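Side-chain contacts in ribonucleoside-diphosphate reductase (Pseudomonas aeruginosa, PDB 5IM3), which probably converts ribonucleoside diphosphates to deoxyribonucleotides for DNA synthesis, and is allosterically regulated through nucleotide binding: residues Lys730-Arg735 / Val742-Thr747; Ala683-Ser688 / Val860-Arg865; Gly329-Glu334 / Ala339-Phe344. All coordinates share one frame; numbering follows the deposited sequence.

Contact 1 (Lys730-Arg735 / Val742-Thr747)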
loop_
_atom_site.group_PDB
_atom_site.type_symbol
_atom_site.label_atom_id
_atom_site.label_comp_id
_atom_site.label_asym_id
_atom_site.label_seq_id
_atom_site.Cartn_x
_atom_site.Cartn_y
_atom_site.Cartn_z
ATOM N N LYS A 730 47.901 -3.531 -14.984
ATOM C CA LYS A 730 47.664 -4.915 -15.382
ATOM C C LYS A 730 46.217 -5.321 -15.147
ATOM O O LYS A 730 45.658 -6.101 -15.926
ATOM C CB LYS A 730 48.609 -5.852 -14.629
ATOM C CG LYS A 730 49.953 -6.055 -15.317
ATOM C CD LYS A 730 50.824 -7.054 -14.566
ATOM C CE LYS A 730 52.085 -7.393 -15.347
ATOM N NZ LYS A 730 52.906 -6.185 -15.635
ATOM N N LEU A 731 45.591 -4.803 -14.087
ATOM C CA LEU A 731 44.185 -5.105 -13.843
ATOM C C LEU A 731 43.318 -4.638 -15.006
ATOM O O LEU A 731 42.390 -5.344 -15.422
ATOM C CB LEU A 731 43.731 -4.456 -12.533
ATOM C CG LEU A 731 42.248 -4.593 -12.169
ATOM C CD1 LEU A 731 41.851 -6.055 -12.033
ATOM C CD2 LEU A 731 41.939 -3.834 -10.886
ATOM N N ILE A 732 43.611 -3.455 -15.548
ATOM C CA ILE A 732 42.857 -2.953 -16.693
ATOM C C ILE A 732 43.089 -3.839 -17.910
ATOM O O ILE A 732 42.165 -4.099 -18.691
ATOM C CB ILE A 732 43.234 -1.487 -16.977
ATOM C CG1 ILE A 732 42.941 -0.613 -15.755
ATOM C CG2 ILE A 732 42.465 -0.958 -18.182
ATOM C CD1 ILE A 732 43.557 0.764 -15.836
ATOM N N GLU A 733 44.323 -4.313 -18.099
ATOM C CA GLU A 733 44.605 -5.218 -19.210
ATOM C C GLU A 733 43.812 -6.508 -19.072
ATOM O O GLU A 733 43.180 -6.971 -20.029
ATOM C CB GLU A 733 46.101 -5.526 -19.279
ATOM C CG GLU A 733 46.964 -4.375 -19.758
ATOM C CD GLU A 733 48.377 -4.816 -20.094
ATOM O OE1 GLU A 733 48.636 -6.040 -20.092
ATOM O OE2 GLU A 733 49.229 -3.941 -20.362
ATOM N N GLU A 734 43.835 -7.106 -17.880
ATOM C CA GLU A 734 43.186 -8.395 -17.674
ATOM C C GLU A 734 41.679 -8.292 -17.880
ATOM O O GLU A 734 41.106 -8.982 -18.730
ATOM C CB GLU A 734 43.510 -8.919 -16.274
ATOM C CG GLU A 734 44.896 -9.534 -16.139
ATOM C CD GLU A 734 45.070 -10.779 -16.991
ATOM O OE1 GLU A 734 45.482 -10.649 -18.165
ATOM O OE2 GLU A 734 44.781 -11.888 -16.489
ATOM N N ARG A 735 41.018 -7.429 -17.104
ATOM C CA ARG A 735 39.562 -7.340 -17.180
ATOM C C ARG A 735 39.110 -6.751 -18.511
ATOM O O ARG A 735 38.111 -7.199 -19.083
ATOM C CB ARG A 735 39.020 -6.505 -16.021
ATOM C CG ARG A 735 37.501 -6.488 -15.952
ATOM C CD ARG A 735 36.989 -5.459 -14.970
ATOM N NE ARG A 735 37.382 -5.751 -13.596
ATOM C CZ ARG A 735 37.026 -5.018 -12.546
ATOM N NH1 ARG A 735 36.264 -3.945 -12.707
ATOM N NH2 ARG A 735 37.428 -5.359 -11.328
ATOM N N VAL A 742 39.992 3.664 -14.530
ATOM C CA VAL A 742 40.536 4.285 -13.331
ATOM C C VAL A 742 41.623 5.265 -13.747
ATOM O O VAL A 742 42.353 5.029 -14.715
ATOM C CB VAL A 742 41.078 3.228 -12.341
ATOM C CG1 VAL A 742 42.070 2.307 -13.021
ATOM C CG2 VAL A 742 41.709 3.890 -11.120
ATOM N N ASP A 743 41.710 6.378 -13.025
ATOM C CA ASP A 743 42.752 7.363 -13.281
ATOM C C ASP A 743 44.124 6.764 -12.999
ATOM O O ASP A 743 44.312 6.031 -12.025
ATOM C CB ASP A 743 42.529 8.598 -12.410
ATOM C CG ASP A 743 43.555 9.678 -12.663
ATOM O OD1 ASP A 743 44.652 9.602 -12.070
ATOM O OD2 ASP A 743 43.265 10.604 -13.450
ATOM N N LEU A 744 45.092 7.082 -13.859
ATOM C CA LEU A 744 46.442 6.537 -13.754
ATOM C C LEU A 744 47.494 7.628 -13.580
ATOM O O LEU A 744 48.679 7.385 -13.830
ATOM C CB LEU A 744 46.755 5.681 -14.986
ATOM C CG LEU A 744 46.666 4.156 -14.850
ATOM C CD1 LEU A 744 45.406 3.711 -14.124
ATOM C CD2 LEU A 744 46.734 3.510 -16.229
ATOM N N SER A 745 47.095 8.820 -13.140
ATOM C CA SER A 745 48.032 9.925 -13.022
ATOM C C SER A 745 49.005 9.690 -11.870
ATOM O O SER A 745 48.727 8.954 -10.920
ATOM C CB SER A 745 47.287 11.245 -12.816
ATOM O OG SER A 745 46.648 11.281 -11.551
ATOM N N GLU A 746 50.167 10.339 -11.970
ATOM C CA GLU A 746 51.233 10.211 -10.987
ATOM C C GLU A 746 51.919 11.558 -10.822
ATOM O O GLU A 746 52.158 12.261 -11.807
ATOM C CB GLU A 746 52.264 9.158 -11.416
ATOM C CG GLU A 746 51.666 7.802 -11.750
ATOM C CD GLU A 746 52.701 6.818 -12.264
ATOM O OE1 GLU A 746 52.302 5.793 -12.857
ATOM O OE2 GLU A 746 53.910 7.077 -12.079
ATOM N N THR A 747 52.242 11.911 -9.578
ATOM C CA THR A 747 52.907 13.173 -9.278
ATOM C C THR A 747 54.319 12.989 -8.737
ATOM O O THR A 747 55.003 13.987 -8.487
ATOM C CB THR A 747 52.081 13.985 -8.271
ATOM O OG1 THR A 747 52.158 13.376 -6.978
ATOM C CG2 THR A 747 50.623 14.060 -8.708
#

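Contact 2 (Ala683-Ser688 / Val860-Arg865)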
loop_
_atom_site.group_PDB
_atom_site.type_symbol
_atom_site.label_atom_id
_atom_site.label_comp_id
_atom_site.label_asym_id
_atom_site.label_seq_id
_atom_site.Cartn_x
_atom_site.Cartn_y
_atom_site.Cartn_z
ATOM N N ALA A 683 41.411 14.978 -5.737
ATOM C CA ALA A 683 42.827 15.184 -6.018
ATOM C C ALA A 683 43.670 15.002 -4.762
ATOM O O ALA A 683 44.723 14.353 -4.795
ATOM C CB ALA A 683 43.042 16.574 -6.615
ATOM N N PHE A 684 43.229 15.578 -3.640
ATOM C CA PHE A 684 43.974 15.426 -2.394
ATOM C C PHE A 684 44.011 13.970 -1.942
ATOM O O PHE A 684 45.026 13.502 -1.413
ATOM C CB PHE A 684 43.369 16.309 -1.304
ATOM C CG PHE A 684 43.957 16.069 0.055
ATOM C CD1 PHE A 684 45.259 16.452 0.337
ATOM C CD2 PHE A 684 43.212 15.458 1.049
ATOM C CE1 PHE A 684 45.808 16.226 1.588
ATOM C CE2 PHE A 684 43.753 15.231 2.302
ATOM C CZ PHE A 684 45.053 15.613 2.571
ATOM N N ALA A 685 42.909 13.237 -2.135
ATOM C CA ALA A 685 42.884 11.826 -1.755
ATOM C C ALA A 685 43.873 11.019 -2.585
ATOM O O ALA A 685 44.527 10.103 -2.073
ATOM C CB ALA A 685 41.474 11.260 -1.922
ATOM N N ASP A 686 43.988 11.345 -3.873
ATOM C CA ASP A 686 44.930 10.652 -4.745
ATOM C C ASP A 686 46.368 10.923 -4.322
ATOM O O ASP A 686 47.147 9.990 -4.093
ATOM C CB ASP A 686 44.701 11.093 -6.193
ATOM C CG ASP A 686 45.487 10.266 -7.194
ATOM O OD1 ASP A 686 46.583 9.777 -6.849
ATOM O OD2 ASP A 686 45.005 10.110 -8.336
ATOM N N GLN A 687 46.734 12.203 -4.205
ATOM C CA GLN A 687 48.130 12.569 -3.994
ATOM C C GLN A 687 48.596 12.270 -2.575
ATOM O O GLN A 687 49.762 11.915 -2.373
ATOM C CB GLN A 687 48.325 14.046 -4.315
ATOM C CG GLN A 687 47.963 14.404 -5.743
ATOM C CD GLN A 687 47.970 15.897 -5.989
ATOM O OE1 GLN A 687 47.087 16.429 -6.661
ATOM N NE2 GLN A 687 48.968 16.584 -5.444
ATOM N N SER A 688 47.718 12.415 -1.581
ATOM C CA SER A 688 48.122 12.110 -0.212
ATOM C C SER A 688 48.411 10.623 -0.048
ATOM O O SER A 688 49.349 10.242 0.663
ATOM C CB SER A 688 47.047 12.566 0.774
ATOM O OG SER A 688 45.770 12.085 0.397
ATOM N N VAL A 860 33.175 7.207 -3.824
ATOM C CA VAL A 860 33.687 6.086 -4.604
ATOM C C VAL A 860 34.921 6.505 -5.392
ATOM O O VAL A 860 35.948 5.816 -5.380
ATOM C CB VAL A 860 32.586 5.537 -5.529
ATOM C CG1 VAL A 860 33.154 4.496 -6.487
ATOM C CG2 VAL A 860 31.454 4.945 -4.704
ATOM N N GLU A 861 34.835 7.634 -6.103
ATOM C CA GLU A 861 35.961 8.088 -6.914
ATOM C C GLU A 861 37.182 8.378 -6.052
ATOM O O GLU A 861 38.317 8.099 -6.455
ATOM C CB GLU A 861 35.570 9.329 -7.714
ATOM C CG GLU A 861 35.117 9.033 -9.134
ATOM C CD GLU A 861 36.237 8.479 -9.995
ATOM O OE1 GLU A 861 37.415 8.613 -9.600
ATOM O OE2 GLU A 861 35.936 7.903 -11.062
ATOM N N ALA A 862 36.969 8.949 -4.865
ATOM C CA ALA A 862 38.077 9.184 -3.949
ATOM C C ALA A 862 38.713 7.868 -3.523
ATOM O O ALA A 862 39.940 7.718 -3.542
ATOM C CB ALA A 862 37.590 9.963 -2.729
ATOM N N ALA A 863 37.884 6.896 -3.134
ATOM C CA ALA A 863 38.407 5.591 -2.751
ATOM C C ALA A 863 39.110 4.922 -3.924
ATOM O O ALA A 863 40.130 4.249 -3.742
ATOM C CB ALA A 863 37.277 4.711 -2.223
ATOM N N SER A 864 38.588 5.112 -5.140
ATOM C CA SER A 864 39.212 4.516 -6.319
ATOM C C SER A 864 40.650 4.991 -6.491
ATOM O O SER A 864 41.536 4.202 -6.835
ATOM C CB SER A 864 38.396 4.845 -7.570
ATOM O OG SER A 864 39.042 4.363 -8.736
ATOM N N ARG A 865 40.902 6.281 -6.269
ATOM C CA ARG A 865 42.247 6.802 -6.473
ATOM C C ARG A 865 43.171 6.468 -5.312
ATOM O O ARG A 865 44.382 6.322 -5.515
ATOM C CB ARG A 865 42.202 8.310 -6.696
ATOM C CG ARG A 865 41.820 8.684 -8.112
ATOM C CD ARG A 865 40.965 9.913 -8.104
ATOM N NE ARG A 865 40.501 10.291 -9.434
ATOM C CZ ARG A 865 41.180 11.062 -10.276
ATOM N NH1 ARG A 865 42.375 11.532 -9.944
ATOM N NH2 ARG A 865 40.665 11.355 -11.463
#

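Contact 3 (Gly329-Glu334 / Ala339-Phe344)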
loop_
_atom_site.group_PDB
_atom_site.type_symbol
_atom_site.label_atom_id
_atom_site.label_comp_id
_atom_site.label_asym_id
_atom_site.label_seq_id
_atom_site.Cartn_x
_atom_site.Cartn_y
_atom_site.Cartn_z
ATOM N N GLY A 329 56.864 -1.661 25.251
ATOM C CA GLY A 329 56.417 -2.984 24.849
ATOM C C GLY A 329 56.722 -3.294 23.400
ATOM O O GLY A 329 57.011 -4.442 23.054
ATOM N N LEU A 330 56.671 -2.284 22.535
ATOM C CA LEU A 330 56.999 -2.466 21.129
ATOM C C LEU A 330 58.497 -2.494 20.861
ATOM O O LEU A 330 58.895 -2.830 19.740
ATOM C CB LEU A 330 56.350 -1.352 20.299
ATOM C CG LEU A 330 54.820 -1.401 20.215
ATOM C CD1 LEU A 330 54.292 -0.183 19.471
ATOM C CD2 LEU A 330 54.349 -2.689 19.544
ATOM N N ALA A 331 59.329 -2.165 21.853
ATOM C CA ALA A 331 60.775 -2.110 21.671
ATOM C C ALA A 331 61.535 -3.102 22.548
ATOM O O ALA A 331 62.763 -2.988 22.664
ATOM C CB ALA A 331 61.281 -0.691 21.945
ATOM N N ILE A 332 60.857 -4.076 23.161
ATOM C CA ILE A 332 61.536 -5.005 24.059
ATOM C C ILE A 332 62.558 -5.885 23.353
ATOM O O ILE A 332 63.299 -6.606 24.023
ATOM C CB ILE A 332 60.534 -5.919 24.801
ATOM C CG1 ILE A 332 59.629 -6.649 23.810
ATOM C CG2 ILE A 332 59.710 -5.127 25.789
ATOM C CD1 ILE A 332 58.822 -7.763 24.445
ATOM N N GLU A 333 62.609 -5.864 22.022
ATOM C CA GLU A 333 63.563 -6.683 21.281
ATOM C C GLU A 333 64.437 -5.862 20.344
ATOM O O GLU A 333 65.188 -6.439 19.550
ATOM C CB GLU A 333 62.830 -7.776 20.496
ATOM C CG GLU A 333 62.156 -8.803 21.389
ATOM C CD GLU A 333 61.586 -9.973 20.616
ATOM O OE1 GLU A 333 62.068 -10.237 19.493
ATOM O OE2 GLU A 333 60.654 -10.627 21.133
ATOM N N GLU A 334 64.364 -4.537 20.419
ATOM C CA GLU A 334 65.258 -3.686 19.649
ATOM C C GLU A 334 66.670 -3.738 20.223
ATOM O O GLU A 334 66.872 -3.976 21.416
ATOM C CB GLU A 334 64.749 -2.245 19.655
ATOM C CG GLU A 334 63.455 -2.028 18.886
ATOM C CD GLU A 334 63.693 -1.798 17.408
ATOM O OE1 GLU A 334 64.844 -1.963 16.955
ATOM O OE2 GLU A 334 62.732 -1.439 16.700
ATOM N N ALA A 339 66.551 4.171 22.746
ATOM C CA ALA A 339 66.433 5.058 21.593
ATOM C C ALA A 339 65.161 4.766 20.801
ATOM O O ALA A 339 64.426 5.685 20.422
ATOM C CB ALA A 339 67.669 4.921 20.704
ATOM N N ARG A 340 64.881 3.488 20.541
ATOM C CA ARG A 340 63.669 3.135 19.806
ATOM C C ARG A 340 62.419 3.373 20.644
ATOM O O ARG A 340 61.391 3.817 20.119
ATOM C CB ARG A 340 63.739 1.678 19.343
ATOM C CG ARG A 340 64.881 1.394 18.376
ATOM C CD ARG A 340 64.763 2.226 17.105
ATOM N NE ARG A 340 65.851 1.966 16.172
ATOM C CZ ARG A 340 65.994 2.581 15.002
ATOM N NH1 ARG A 340 65.108 3.488 14.610
ATOM N NH2 ARG A 340 67.024 2.287 14.218
ATOM N N ALA A 341 62.481 3.087 21.945
ATOM C CA ALA A 341 61.333 3.352 22.807
ATOM C C ALA A 341 60.989 4.835 22.817
ATOM O O ALA A 341 59.812 5.208 22.779
ATOM C CB ALA A 341 61.610 2.857 24.227
ATOM N N ILE A 342 62.007 5.700 22.858
ATOM C CA ILE A 342 61.758 7.137 22.812
ATOM C C ILE A 342 61.185 7.533 21.456
ATOM O O ILE A 342 60.261 8.350 21.373
ATOM C CB ILE A 342 63.051 7.911 23.137
ATOM C CG1 ILE A 342 63.452 7.673 24.596
ATOM C CG2 ILE A 342 62.879 9.409 22.861
ATOM C CD1 ILE A 342 64.834 8.198 24.950
ATOM N N GLU A 343 61.724 6.966 20.374
ATOM C CA GLU A 343 61.178 7.240 19.048
ATOM C C GLU A 343 59.708 6.834 18.964
ATOM O O GLU A 343 58.891 7.554 18.379
ATOM C CB GLU A 343 62.002 6.509 17.985
ATOM C CG GLU A 343 61.542 6.739 16.545
ATOM C CD GLU A 343 62.254 5.836 15.548
ATOM O OE1 GLU A 343 63.157 5.080 15.964
ATOM O OE2 GLU A 343 61.907 5.878 14.348
ATOM N N PHE A 344 59.348 5.692 19.556
ATOM C CA PHE A 344 57.958 5.245 19.499
ATOM C C PHE A 344 57.076 6.069 20.428
ATOM O O PHE A 344 55.909 6.335 20.113
ATOM C CB PHE A 344 57.854 3.759 19.859
ATOM C CG PHE A 344 58.690 2.850 18.993
ATOM C CD1 PHE A 344 59.187 3.278 17.771
ATOM C CD2 PHE A 344 58.974 1.558 19.409
ATOM C CE1 PHE A 344 59.952 2.439 16.987
ATOM C CE2 PHE A 344 59.738 0.715 18.627
ATOM C CZ PHE A 344 60.226 1.156 17.415
#

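Contact 1 (Lys730-Arg735 / Val742-Thr747)
Ile732 meets Val742 and Leu744 without any flat side chain between them; the carboxylate of Asp743 belongs to the residue between these two partners. Ser745 N approaches this carboxylate from above its plane, about 50° out of it. The bond from Ser745 N to Asp743 OD1 is 2.8 Å long and fairly straight, at 161°. Ser745 OG donates to the same oxygen on its syn side, with Ser745 OG 2.7 Å from Asp743 OD1. Lys868 adds a salt bridge to Asp743 OD1. These bonds limit the rotation of the carboxylate.

The contact itself is apolar, and no hydrogen bond crosses it. Ile732 CD1 lies 3.5 Å from Val742 CG1, and the two side chains run aslant to each other. Ile732 and Leu744 meet tip to tip, with CD1 of Ile732 3.9 Å from CD1 of Leu744. Ile732 CG1 stands anti to the carbonyl carbon (chi1 -59°), and an extended chi2 then carries CD1 to the loop. Val742 and Leu744 point at the helix, while Asp743 points away. All three touching residues are partly exposed, and only 99 Å² is buried.

Helix 724-735 is thus packed by the loop that follows it. Val742 also touches Glu728 of that helix, and Leu744 touches Lys729. Within the loop, the bond from Ser745 N to Asp743 OD1 closes an Asx turn.

Contact 2 (Ala683-Ser688 / Val860-Arg865)
Asp686 and Arg865 lie aslant to each other where helices 679-707 and 856-866 meet. Their carboxylate and guanidinium planes are 70° apart, so the two groups do not pair flat. The salt bridge from Arg865 NH1 to Asp686 OD2 is weak as a hydrogen bond. Arg865 NH1 is 3.4 Å from Asp686 OD2, with an angle of 133° at the hydrogen.

Much of the contact is made by the base of the arginine. Asp686 CG stands anti to the backbone N (chi1 -171°), which sets the carboxylate across CB and CG of Arg865. Asp686 OD2 is 3.5 Å from Arg865 CG. Asp686 CB is 3.8 Å from Arg865 CB. The arginine bends at chi2. Glu861 OE1 comes to the edge of its guanidinium, in plane, 3.5 Å from Arg865 NE. Asp686, Arg865 and Glu861 so form a salt-bridge network. Asp743 is a third acid near the guanidinium, as a long, weak ion partner. Asp686 has firmer partners elsewhere: Lys868 bridges to OD2 and Trp869 NE1 bonds to OD1. These donors would probably favour the charged form of this buried carboxylate, although nearby Asp743 would work against it.

Next to Asp686, Ala685 meets Ala862, which lies about one turn before Arg865. Ala685 CB is 4.2 Å from Ala862 CB. These small side chains let the backbones come close, with Ala685 CA 5.9 Å from Ala862 CA.

Other helices of the barrel domain pack around this pair. Phe665 of helix 665-672 touches Ala685 and meets the ring of Phe684. Met894 of helix 885-897 packs against Val860 and Glu861.

Contact 3 (Gly329-Glu334 / Ala339-Phe344)
Glu334 OE2 touches the edge of the Phe344 ring, 3.7 Å from Phe344 CZ, and is gripped by two outside groups. Arg707 forms a salt bridge to this oxygen, and Asn636 ND2 donates a hydrogen bond to it. Arg632 holds the other oxygen, OE1, by a second salt bridge. These partners fix the buried carboxylate and probably keep it ionised.

Arg340 meets the same glutamate differently. The two side chains cross at about a right angle, and Glu334 CD rests 3.5 Å from Arg340 CG. The bend of Glu334 at chi2 (-85°) folds its carboxylate back over this methylene. Glu334 OE1 is 4.1 Å from Arg340 NE but well out of the guanidinium plane, so only charge acts there. Arg340 NH1 bonds instead to Glu343 OE1 at 2.9 Å, in the guanidinium plane and on the syn side of the carboxylate.

The contact joins consecutive helices 319-330 and 337-349 of the all-alpha domain. A type I turn, Ala331 to Glu334, leads out of the first and brings Glu334 over the second.

Around Ala331 and Leu330 the packing is apolar. Ala331 CB sits 3.9 Å from Phe344 CE2 and 4.2 Å from Ala341 CB. Leu330 CB is 4.0 Å from Phe344 CD2. Leu330 O lies at the ring edge, 3.8 Å from Phe344 CE2, and accepts a hydrogen bond from Asn636 ND2.

In the fold
Contacts 1 and 2 are neighbours in the barrel domain, with centres about 14 Å apart. They share helix 679-707: it belongs to contact 2 and also touches the loop of contact 1, through Asp743 and Ser745 on Asp686 and a bond from Thr747 to Glu690. Val742 packs on Ser864, and Lys868 bridges to both Asp743 and Asp686. Contact 1 is small, apolar and at the surface, while contact 2 is buried and joins helices far apart in sequence. Contact 3 lies in the all-alpha domain, its centre about 34 Å from that of contact 2. It is also buried, but links consecutive helices. Both buried contacts combine alanine packing with an acid whose stronger partners lie outside the paired segments.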